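Local atomic coordinates of female germline-specific tumor suppressor gld-1 (Caenorhabditis elegans, PDB entry 3K6T), a protein that forms a homodimer, binds mRNAs through a UACUCAU consensus and represses translation of the Notch receptor homolog glp-1. Residues Ala11-Glu16 with Gly39-Ala44. Numbering follows the deposited sequence.
Sequences ADLVKE and GRVRVA
Leu13 and Val41 meet through single methyl groups, Leu13 CD1 lying 4.0 Å from Val41 CG2, and this apolar touch is the buried part of a contact that forms one small link in the apolar seam between the two helices of a hairpin, a seam assembled from several such pairs. Their CA atoms, 9.5 Å apart, are the nearest pair across the two segments. Both side chains start out toward the opposite helix and run at a slant to each other. With CG1 anti to the backbone N (chi1 174°), Val41 turns its other methyl, CG2, to Leu13.

Beside this apolar pair, an aliphatic group meets a charged one. The chain of Arg42, extended from CG to NE, crosses Val14 at about a right angle and carries NH2 to 4.1 Å from Val14 CG2. The methyl meets the guanidinium obliquely, in van der Waals contact. No hydrogen bond joins the two segments.

The arrangement belongs to the helix-turn-helix of the Qua1 homodimerization domain, in which helix 7-20 packs against helix 28-49. Leu13 also rests on Leu34 and Ile38, and Val41 on Tyr9 and Leu10, extending the apolar seam along both helices. Leu13 further touches Asn29 of the second subunit, and the backbone N of Asn29 and of Val30 in that subunit hydrogen-bond to Glu16 OE2 and OE1, respectively, linking this hairpin to the dimer interface.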
loop_
_atom_site.group_PDB
_atom_site.type_symbol
_atom_site.label_atom_id
_atom_site.label_comp_id
_atom_site.label_asym_id
_atom_site.label_seq_id
_atom_site.Cartn_x
_atom_site.Cartn_y
_atom_site.Cartn_z
ATOM N N ALA A 11 2.736 12.440 -5.490
ATOM C CA ALA A 11 3.200 12.356 -6.864
ATOM C C ALA A 11 3.901 11.023 -7.126
ATOM O O ALA A 11 3.670 10.384 -8.149
ATOM C CB ALA A 11 4.129 13.520 -7.178
ATOM N N ASP A 12 4.760 10.608 -6.201
ATOM C CA ASP A 12 5.466 9.336 -6.348
ATOM C C ASP A 12 4.490 8.161 -6.396
ATOM O O ASP A 12 4.634 7.259 -7.220
ATOM C CB ASP A 12 6.483 9.139 -5.218
ATOM C CG ASP A 12 7.718 10.019 -5.378
ATOM O OD1 ASP A 12 7.987 10.468 -6.513
ATOM O OD2 ASP A 12 8.420 10.260 -4.371
ATOM N N LEU A 13 3.490 8.178 -5.520
ATOM C CA LEU A 13 2.509 7.091 -5.479
ATOM C C LEU A 13 1.729 7.027 -6.780
ATOM O O LEU A 13 1.510 5.952 -7.345
ATOM C CB LEU A 13 1.532 7.281 -4.314
ATOM C CG LEU A 13 2.111 7.313 -2.902
ATOM C CD1 LEU A 13 1.005 7.692 -1.931
ATOM C CD2 LEU A 13 2.741 5.976 -2.519
ATOM N N VAL A 14 1.306 8.191 -7.255
ATOM C CA VAL A 14 0.538 8.264 -8.487
ATOM C C VAL A 14 1.366 7.784 -9.670
ATOM O O VAL A 14 0.864 7.079 -10.542
ATOM C CB VAL A 14 0.014 9.700 -8.751
ATOM C CG1 VAL A 14 -0.591 9.799 -10.140
ATOM C CG2 VAL A 14 -1.009 10.103 -7.677
ATOM N N LYS A 15 2.637 8.163 -9.711
ATOM C CA LYS A 15 3.510 7.651 -10.760
ATOM C C LYS A 15 3.622 6.121 -10.690
ATOM O O LYS A 15 3.626 5.447 -11.719
ATOM C CB LYS A 15 4.901 8.288 -10.683
ATOM C CG LYS A 15 5.700 8.166 -11.969
ATOM C CD LYS A 15 7.202 8.295 -11.730
ATOM C CE LYS A 15 7.994 8.007 -13.005
ATOM N NZ LYS A 15 9.451 7.797 -12.744
ATOM N N GLU A 16 3.720 5.572 -9.479
ATOM C CA GLU A 16 3.828 4.116 -9.326
ATOM C C GLU A 16 2.535 3.438 -9.772
ATOM O O GLU A 16 2.564 2.373 -10.387
ATOM C CB GLU A 16 4.195 3.725 -7.885
ATOM C CG GLU A 16 5.634 4.091 -7.513
ATOM C CD GLU A 16 6.098 3.499 -6.193
ATOM O OE1 GLU A 16 5.514 2.490 -5.738
ATOM O OE2 GLU A 16 7.064 4.044 -5.617
ATOM N N GLY A 39 -5.430 7.564 -1.142
ATOM C CA GLY A 39 -6.581 8.114 -0.444
ATOM C C GLY A 39 -6.219 8.750 0.886
ATOM O O GLY A 39 -6.629 9.869 1.175
ATOM N N ARG A 40 -5.432 8.043 1.688
ATOM C CA ARG A 40 -5.013 8.548 2.991
ATOM C C ARG A 40 -4.172 9.827 2.883
ATOM O O ARG A 40 -4.320 10.746 3.684
ATOM C CB ARG A 40 -4.230 7.482 3.755
ATOM C CG ARG A 40 -3.766 7.953 5.134
ATOM C CD ARG A 40 -2.771 6.976 5.760
ATOM N NE ARG A 40 -1.454 7.033 5.125
ATOM C CZ ARG A 40 -0.552 7.983 5.358
ATOM N NH1 ARG A 40 -0.821 8.970 6.206
ATOM N NH2 ARG A 40 0.619 7.951 4.735
ATOM N N VAL A 41 -3.274 9.864 1.905
ATOM C CA VAL A 41 -2.424 11.028 1.683
ATOM C C VAL A 41 -3.231 12.246 1.201
ATOM O O VAL A 41 -2.998 13.363 1.647
ATOM C CB VAL A 41 -1.296 10.716 0.674
ATOM C CG1 VAL A 41 -0.506 11.987 0.340
ATOM C CG2 VAL A 41 -0.370 9.667 1.241
ATOM N N ARG A 42 -4.168 12.029 0.285
ATOM C CA ARG A 42 -5.035 13.114 -0.165
ATOM C C ARG A 42 -5.848 13.676 1.001
ATOM O O ARG A 42 -5.986 14.887 1.146
ATOM C CB ARG A 42 -5.981 12.636 -1.267
ATOM C CG ARG A 42 -5.309 12.319 -2.595
ATOM C CD ARG A 42 -6.368 12.173 -3.681
ATOM N NE ARG A 42 -5.882 11.488 -4.876
ATOM C CZ ARG A 42 -5.283 12.093 -5.896
ATOM N NH1 ARG A 42 -5.076 13.405 -5.867
ATOM N NH2 ARG A 42 -4.886 11.382 -6.946
ATOM N N VAL A 43 -6.384 12.790 1.828
ATOM C CA VAL A 43 -7.160 13.218 2.990
ATOM C C VAL A 43 -6.283 14.013 3.954
ATOM O O VAL A 43 -6.687 15.073 4.446
ATOM C CB VAL A 43 -7.816 12.025 3.724
ATOM C CG1 VAL A 43 -8.351 12.457 5.092
ATOM C CG2 VAL A 43 -8.927 11.440 2.879
ATOM N N ALA A 44 -5.077 13.508 4.209
ATOM C CA ALA A 44 -4.136 14.191 5.094
ATOM C C ALA A 44 -3.762 15.577 4.574
ATOM O O ALA A 44 -3.676 16.533 5.343
ATOM C CB ALA A 44 -2.877 13.344 5.309
#